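Local coordinates for UPF0403 protein yphP (Bacillus subtilis, PDB 3FHK) that acts as a dithiol bacilliredoxin of the thioredoxin superfamily, removing bacillithiol from S-bacillithiolated proteins, and has disulfide isomerase activity, at residues A[83-86]-A[87-90]; A[93-96]-A[97-101]; A[121-124]-A[125-128]. The protein carries 2 engineered substitutions. All coordinates share one frame; numbering follows the deposited sequence.

Contact 1 (A[83-86]-A[87-90]); sequences TVFA and GQDK. With SO4 (sulfate ion), chain E.
F85 and Q88 lie side by side where strand 80-85 turns toward helix 90-97, and the aromatic residue illustrates how the end of a strand can serve both its core and the turn that follows. Its CB sits 4.1 Å from D89 OD2, a loose approach that brings the carboxylate to the base of the side chain. CG of the ring is held anti to the backbone N (chi1 -152°), which carries the ring along the aliphatic part of Q88. Next outward, F85 CD1 comes 3.4 Å from Q88 CG, and CE1 follows at 3.5 Å from the same methylene. The amide of Q88, swung round by a bend at chi2, is turned 77° from the ring plane. Elsewhere the ring packs on V16 and R20 of helix 2-24, on N53 and on V55. This is the beta-to-alpha step of a thioredoxin-like fold, and the backbone angles of A86 and G87 match a type II turn, the glycine having positive phi. One acceptor closes it twice: F85 O takes Q88 N at 3.2 Å. It also receives D89 N at 2.9 Å, the straighter approach of the two, with a C=O...N angle of 163°. The backbone N of F85 is tied in through a water, which accepts from it at 2.8 Å. The same water donates to D89 OD2 at 2.7 Å, an oxygen also salt-bridged to R20, so the aspartate links strand, turn and helix 2-24. D89 occupies the N-cap position without a capping bond from its side chain. Just beyond it, a sulfate, probably from the crystallisation liquor, takes K90 N on its O2 at 2.8 Å and is bonded to E91 N as well, as suits the amino end of a helix.

Contact 2 (A[93-96]-A[97-101]); sequences TAKM and REYFT. With SO4 (sulfate ion), chain F.
The R97 guanidinium has T93 OG1 over one face, 3.5 Å above its plane and displaced toward the rim, while a sulfate lies at its edge. Two bonds grip the ion, each running to its own oxygen: R97 NH1 reaches O4 at 2.8 Å. R97 NH2 meets O3 at 2.7 Å, which fixes the rotation of the group. The Y99 ring instead turns an edge to the backbone, with CD2 3.2 Å from K95 O and M96 O also near the ring plane; its hydroxyl is bonded to E42. On F100 it is a face that M96 O covers, 3.8 Å above the plane and toward the rim. This carbonyl also accepts Y99 N, and a type I turn runs from R97 to F100. In the M96 conformer described, one of two, SD makes an oblique Met-aromatic contact with F100, 5.0 Å from the ring centroid. Bends at chi2 (54°) and chi3 (55°) curl K95 toward E98. Its NZ meets E98 OE1 at 2.9 Å in a salt bridge, on the syn side but 34° out of the carboxylate plane. The paired bonds of R97, whose side chain is about 10 Å from that of the nucleophile C56, imply a site suited to an anion, although the sulfate itself probably came from the crystallisation liquor.

Contact 3 (A[121-124]-A[125-128]); sequences FIPR and HEIE
R124 sends CG anti to its own nitrogen (chi1 -180°) and runs extended as far as NE, while E128, likewise trans at its first torsion, stretches out to meet it. The two side chains cross at a slant, and the guanidinium and carboxylate planes stand 79° apart. NE of R124 bonds E128 OE1 at 3.0 Å, arriving from above the carboxylate plane, 61° out of it. A second, weak bond joins R124 NH2 to E128 OE2, also at 3.0 Å. NH1 goes elsewhere, to the carbonyl O of S107, and the backbone N of R124 binds S106 OG. These two bonds place the segment, as it leaves strand 117-122, beside the loop that, in the thioredoxin superfamily, commonly carries a cis-proline next to the redox motif; P108 probably occupies that place. R124 itself packs on both cysteines of the CXC motif, its side chain about 3 Å from that of C56, so the salt bridge and the S107 bond steady a neighbour of the nucleophiles. Its carbonyl is busy as well: R124 O accepts I127 N and E128 N, each at 2.8 Å. One residue back, P123 O holds E126 N, and the proline ring presses over a face of H125 in a CH-pi contact, with CG 3.7 Å from the imidazole centroid. I122 CG2 meets I127 CG1 at 3.6 Å, the two side chains crossing near a right angle. The same methyl also abuts E126 CB at 3.6 Å, while I127 continues onto M110, L62 and I135, which belong to strand 109-114, helix 57-73 and helix 132-146.

Overall arrangement
All three contacts lie at junctions between regular elements of the thioredoxin-like fold and loops. Contacts 1 and 2 both involve helix 90-97, contact 1 leading into it and contact 2 lying on its later part, and touch through T93 CG2, which packs against F85 O and the CA of A86. Contact 3 instead follows strand 117-122, outermost in the sheet of this chain, its centre about 17 Å from that of contact 1, and meets contact 2 where F121 packs on F100. Contact 1 is a surface turn ruled by backbone bonds and a bridging water; contacts 2 and 3 are partly buried and mix apolar packing with a salt bridge. Only contact 3 reaches the redox cysteines directly, while sulfates accompany the other two.

Contact 1 (A[83-86]-A[87-90])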
loop_
_atom_site.group_PDB
_atom_site.type_symbol
_atom_site.label_atom_id
_atom_site.label_comp_id
_atom_site.label_asym_id
_atom_site.label_seq_id
_atom_site.Cartn_x
_atom_site.Cartn_y
_atom_site.Cartn_z
ATOM N N THR A 83 -24.907 18.550 4.803
ATOM C CA THR A 83 -24.192 17.822 3.788
ATOM C C THR A 83 -24.142 16.348 4.111
ATOM O O THR A 83 -24.176 15.943 5.276
ATOM C CB THR A 83 -22.759 18.388 3.582
ATOM O OG1 THR A 83 -22.052 17.555 2.663
ATOM C CG2 THR A 83 -21.999 18.464 4.906
ATOM N N VAL A 84 -24.102 15.557 3.051
ATOM C CA VAL A 84 -23.824 14.145 3.150
ATOM C C VAL A 84 -22.638 13.904 2.240
ATOM O O VAL A 84 -22.500 14.566 1.209
ATOM C CB VAL A 84 -25.022 13.300 2.694
ATOM C CG1 VAL A 84 -26.115 13.295 3.769
ATOM C CG2 VAL A 84 -25.561 13.836 1.374
ATOM N N PHE A 85 -21.779 12.968 2.627
ATOM C CA PHE A 85 -20.544 12.721 1.907
ATOM C C PHE A 85 -20.622 11.439 1.097
ATOM O O PHE A 85 -20.423 10.347 1.625
ATOM C CB PHE A 85 -19.362 12.645 2.873
ATOM C CG PHE A 85 -18.058 13.045 2.250
ATOM C CD1 PHE A 85 -17.592 12.394 1.127
ATOM C CD2 PHE A 85 -17.306 14.083 2.773
ATOM C CE1 PHE A 85 -16.395 12.756 0.539
ATOM C CE2 PHE A 85 -16.114 14.451 2.181
ATOM C CZ PHE A 85 -15.661 13.784 1.059
ATOM N N ALA A 86 -20.892 11.570 -0.194
ATOM C CA ALA A 86 -21.032 10.387 -1.042
ATOM C C ALA A 86 -19.748 9.558 -1.060
ATOM O O ALA A 86 -18.644 10.100 -1.092
ATOM C CB ALA A 86 -21.424 10.794 -2.451
ATOM N N GLY A 87 -19.887 8.240 -1.037
ATOM C CA GLY A 87 -18.725 7.376 -1.148
ATOM C C GLY A 87 -18.032 7.142 0.177
ATOM O O GLY A 87 -17.336 6.142 0.346
ATOM N N GLN A 88 -18.223 8.066 1.118
ATOM C CA GLN A 88 -17.653 7.929 2.458
ATOM C C GLN A 88 -18.715 7.550 3.486
ATOM O O GLN A 88 -18.545 6.598 4.245
ATOM C CB GLN A 88 -16.928 9.211 2.878
ATOM C CG GLN A 88 -15.775 9.590 1.967
ATOM C CD GLN A 88 -14.692 8.519 1.902
ATOM O OE1 GLN A 88 -14.071 8.171 2.916
ATOM N NE2 GLN A 88 -14.451 8.002 0.699
ATOM N N ASP A 89 -19.807 8.304 3.515
ATOM C CA ASP A 89 -20.960 7.954 4.340
ATOM C C ASP A 89 -22.063 7.446 3.421
ATOM O O ASP A 89 -22.964 8.193 3.063
ATOM C CB ASP A 89 -21.461 9.164 5.132
ATOM C CG ASP A 89 -20.411 9.727 6.053
ATOM O OD1 ASP A 89 -19.451 8.996 6.388
ATOM O OD2 ASP A 89 -20.543 10.903 6.444
ATOM N N LYS A 90 -21.985 6.174 3.038
ATOM C CA LYS A 90 -22.865 5.632 2.004
ATOM C C LYS A 90 -24.342 5.581 2.401
ATOM O O LYS A 90 -25.218 5.895 1.597
ATOM C CB LYS A 90 -22.384 4.246 1.582
ATOM C CG LYS A 90 -21.017 4.241 0.937
ATOM C CD LYS A 90 -20.671 2.871 0.375
ATOM C CE LYS A 90 -19.232 2.823 -0.124
ATOM N NZ LYS A 90 -18.945 1.581 -0.908
HETATM S S SO4 E . -21.668 3.638 5.726
HETATM O O1 SO4 E . -21.618 2.242 5.307
HETATM O O2 SO4 E . -20.765 4.414 4.877
HETATM O O3 SO4 E . -23.028 4.144 5.581
HETATM O O4 SO4 E . -21.265 3.734 7.125
HETATM O O HOH W 1 -22.295 12.755 5.417
#

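Contact 2 (A[93-96]-A[97-101])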
loop_
_atom_site.group_PDB
_atom_site.type_symbol
_atom_site.label_atom_id
_atom_site.label_comp_id
_atom_site.label_asym_id
_atom_site.label_seq_id
_atom_site.Cartn_x
_atom_site.Cartn_y
_atom_site.Cartn_z
ATOM N N THR A 93 -25.879 9.152 2.471
ATOM C CA THR A 93 -26.227 9.735 1.169
ATOM C C THR A 93 -27.333 8.970 0.423
ATOM O O THR A 93 -28.164 9.598 -0.238
ATOM C CB THR A 93 -24.992 10.074 0.253
ATOM O OG1 THR A 93 -24.991 9.277 -0.938
ATOM C CG2 THR A 93 -23.694 9.919 1.003
ATOM N N ALA A 94 -27.352 7.640 0.541
ATOM C CA ALA A 94 -28.433 6.827 -0.040
ATOM C C ALA A 94 -29.798 7.221 0.528
ATOM O O ALA A 94 -30.787 7.289 -0.192
ATOM C CB ALA A 94 -28.178 5.324 0.178
ATOM N N LYS A 95 -29.827 7.485 1.829
ATOM C CA LYS A 95 -31.018 7.978 2.512
ATOM C C LYS A 95 -31.419 9.403 2.079
ATOM O O LYS A 95 -32.589 9.675 1.844
ATOM C CB LYS A 95 -30.807 7.904 4.030
ATOM C CG LYS A 95 -31.930 8.491 4.866
ATOM C CD LYS A 95 -33.263 7.880 4.493
ATOM C CE LYS A 95 -33.212 6.370 4.586
ATOM N NZ LYS A 95 -34.580 5.783 4.557
ATOM N N MET A 96 -30.452 10.306 1.982
ATOM C CA MET A 96 -30.761 11.650 1.509
ATOM C C MET A 96 -31.335 11.596 0.094
ATOM O O MET A 96 -32.326 12.260 -0.215
ATOM C CB MET A 96 -29.526 12.552 1.554
ATOM C CG MET A 96 -29.818 14.023 1.298
ATOM S SD MET A 96 -31.138 14.682 2.343
ATOM C CE MET A 96 -31.445 16.222 1.521
ATOM N N ARG A 97 -30.719 10.784 -0.758
ATOM C CA ARG A 97 -31.134 10.703 -2.154
ATOM C C ARG A 97 -32.570 10.198 -2.315
ATOM O O ARG A 97 -33.248 10.558 -3.274
ATOM C CB ARG A 97 -30.128 9.891 -2.989
ATOM C CG ARG A 97 -28.776 10.629 -3.235
ATOM C CD ARG A 97 -27.723 9.691 -3.845
ATOM N NE ARG A 97 -26.581 10.421 -4.381
ATOM C CZ ARG A 97 -25.412 9.869 -4.710
ATOM N NH1 ARG A 97 -25.200 8.565 -4.549
ATOM N NH2 ARG A 97 -24.433 10.629 -5.186
ATOM N N GLU A 98 -33.043 9.399 -1.363
ATOM C CA GLU A 98 -34.422 8.926 -1.387
ATOM C C GLU A 98 -35.425 10.078 -1.413
ATOM O O GLU A 98 -36.548 9.916 -1.895
ATOM C CB GLU A 98 -34.706 8.035 -0.182
ATOM C CG GLU A 98 -34.135 6.633 -0.276
ATOM C CD GLU A 98 -34.451 5.813 0.958
ATOM O OE1 GLU A 98 -35.244 6.291 1.796
ATOM O OE2 GLU A 98 -33.909 4.698 1.098
ATOM N N TYR A 99 -35.018 11.231 -0.889
ATOM C CA TYR A 99 -35.883 12.406 -0.813
ATOM C C TYR A 99 -35.869 13.219 -2.108
ATOM O O TYR A 99 -36.754 14.046 -2.330
ATOM C CB TYR A 99 -35.452 13.314 0.351
ATOM C CG TYR A 99 -35.700 12.738 1.731
ATOM C CD1 TYR A 99 -36.877 13.006 2.423
ATOM C CD2 TYR A 99 -34.767 11.913 2.330
ATOM C CE1 TYR A 99 -37.111 12.466 3.685
ATOM C CE2 TYR A 99 -34.987 11.367 3.581
ATOM C CZ TYR A 99 -36.152 11.650 4.258
ATOM O OH TYR A 99 -36.345 11.107 5.506
ATOM N N PHE A 100 -34.855 12.997 -2.945
ATOM C CA PHE A 100 -34.686 13.771 -4.175
ATOM C C PHE A 100 -35.499 13.143 -5.311
ATOM O O PHE A 100 -34.940 12.720 -6.321
ATOM C CB PHE A 100 -33.204 13.857 -4.590
ATOM C CG PHE A 100 -32.302 14.523 -3.569
ATOM C CD1 PHE A 100 -32.834 15.261 -2.511
ATOM C CD2 PHE A 100 -30.918 14.437 -3.692
ATOM C CE1 PHE A 100 -32.009 15.874 -1.588
ATOM C CE2 PHE A 100 -30.075 15.062 -2.773
ATOM C CZ PHE A 100 -30.617 15.782 -1.717
ATOM N N THR A 101 -36.815 13.079 -5.135
ATOM C CA THR A 101 -37.698 12.393 -6.082
ATOM C C THR A 101 -37.494 12.917 -7.496
ATOM O O THR A 101 -37.505 14.125 -7.739
ATOM C CB THR A 101 -39.187 12.557 -5.693
ATOM O OG1 THR A 101 -39.331 12.406 -4.275
ATOM C CG2 THR A 101 -40.065 11.518 -6.403
HETATM S S SO4 F . -21.698 8.095 -5.581
HETATM O O1 SO4 F . -21.508 7.162 -6.684
HETATM O O2 SO4 F . -20.408 8.303 -4.934
HETATM O O3 SO4 F . -22.211 9.341 -6.152
HETATM O O4 SO4 F . -22.628 7.583 -4.563
#

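Contact 3 (A[121-124]-A[125-128])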
loop_
_atom_site.group_PDB
_atom_site.type_symbol
_atom_site.label_atom_id
_atom_site.label_comp_id
_atom_site.label_asym_id
_atom_site.label_seq_id
_atom_site.Cartn_x
_atom_site.Cartn_y
_atom_site.Cartn_z
ATOM N N PHE A 121 -32.377 21.795 -8.108
ATOM C CA PHE A 121 -31.417 20.710 -8.072
ATOM C C PHE A 121 -30.232 21.071 -8.961
ATOM O O PHE A 121 -30.406 21.659 -10.021
ATOM C CB PHE A 121 -32.079 19.396 -8.518
ATOM C CG PHE A 121 -31.264 18.168 -8.192
ATOM C CD1 PHE A 121 -30.577 17.487 -9.183
ATOM C CD2 PHE A 121 -31.172 17.706 -6.891
ATOM C CE1 PHE A 121 -29.809 16.374 -8.876
ATOM C CE2 PHE A 121 -30.405 16.592 -6.580
ATOM C CZ PHE A 121 -29.722 15.930 -7.570
ATOM N N ILE A 122 -29.027 20.756 -8.505
ATOM C CA ILE A 122 -27.833 20.969 -9.305
ATOM C C ILE A 122 -27.061 19.665 -9.399
ATOM O O ILE A 122 -26.292 19.334 -8.507
ATOM C CB ILE A 122 -26.925 22.040 -8.692
ATOM C CG1 ILE A 122 -27.713 23.332 -8.458
ATOM C CG2 ILE A 122 -25.722 22.300 -9.601
ATOM C CD1 ILE A 122 -26.937 24.376 -7.680
ATOM N N PRO A 123 -27.282 18.906 -10.477
ATOM C CA PRO A 123 -26.597 17.621 -10.605
ATOM C C PRO A 123 -25.129 17.839 -10.953
ATOM O O PRO A 123 -24.732 18.954 -11.292
ATOM C CB PRO A 123 -27.323 16.955 -11.772
ATOM C CG PRO A 123 -27.815 18.091 -12.598
ATOM C CD PRO A 123 -28.101 19.230 -11.659
ATOM N N ARG A 124 -24.338 16.778 -10.876
ATOM C CA ARG A 124 -22.924 16.857 -11.212
ATOM C C ARG A 124 -22.631 17.538 -12.558
ATOM O O ARG A 124 -21.681 18.306 -12.666
ATOM C CB ARG A 124 -22.279 15.473 -11.172
ATOM C CG ARG A 124 -20.804 15.535 -11.517
ATOM C CD ARG A 124 -20.186 14.152 -11.703
ATOM N NE ARG A 124 -18.841 14.254 -12.263
ATOM C CZ ARG A 124 -17.721 14.163 -11.553
ATOM N NH1 ARG A 124 -17.776 13.949 -10.246
ATOM N NH2 ARG A 124 -16.542 14.274 -12.152
ATOM N N HIS A 125 -23.446 17.273 -13.577
ATOM C CA HIS A 125 -23.166 17.809 -14.913
ATOM C C HIS A 125 -23.407 19.310 -15.002
ATOM O O HIS A 125 -23.015 19.952 -15.972
ATOM C CB HIS A 125 -23.931 17.051 -16.007
ATOM C CG HIS A 125 -25.401 17.342 -16.046
ATOM N ND1 HIS A 125 -26.348 16.462 -15.572
ATOM C CD2 HIS A 125 -26.084 18.410 -16.525
ATOM C CE1 HIS A 125 -27.554 16.978 -15.745
ATOM N NE2 HIS A 125 -27.421 18.158 -16.321
ATOM N N GLU A 126 -24.030 19.865 -13.967
ATOM C CA GLU A 126 -24.296 21.294 -13.895
ATOM C C GLU A 126 -23.141 21.944 -13.155
ATOM O O GLU A 126 -23.049 23.172 -13.046
ATOM C CB GLU A 126 -25.601 21.545 -13.144
ATOM C CG GLU A 126 -26.525 22.543 -13.805
ATOM C CD GLU A 126 -27.307 21.937 -14.948
ATOM O OE1 GLU A 126 -28.492 21.598 -14.743
ATOM O OE2 GLU A 126 -26.737 21.787 -16.047
ATOM N N ILE A 127 -22.252 21.097 -12.653
ATOM C CA ILE A 127 -21.110 21.543 -11.872
ATOM C C ILE A 127 -19.800 21.300 -12.615
ATOM O O ILE A 127 -19.044 22.233 -12.884
ATOM C CB ILE A 127 -21.054 20.827 -10.509
ATOM C CG1 ILE A 127 -22.322 21.134 -9.704
ATOM C CG2 ILE A 127 -19.778 21.224 -9.743
ATOM C CD1 ILE A 127 -22.366 20.483 -8.314
ATOM N N GLU A 128 -19.535 20.040 -12.939
ATOM C CA GLU A 128 -18.341 19.685 -13.684
ATOM C C GLU A 128 -18.313 20.405 -15.018
ATOM O O GLU A 128 -19.345 20.552 -15.673
ATOM C CB GLU A 128 -18.297 18.181 -13.923
ATOM C CG GLU A 128 -17.191 17.741 -14.865
ATOM C CD GLU A 128 -16.951 16.253 -14.780
ATOM O OE1 GLU A 128 -17.933 15.484 -14.867
ATOM O OE2 GLU A 128 -15.778 15.853 -14.615
HETATM O O HOH W 2 -29.084 23.496 -12.024
#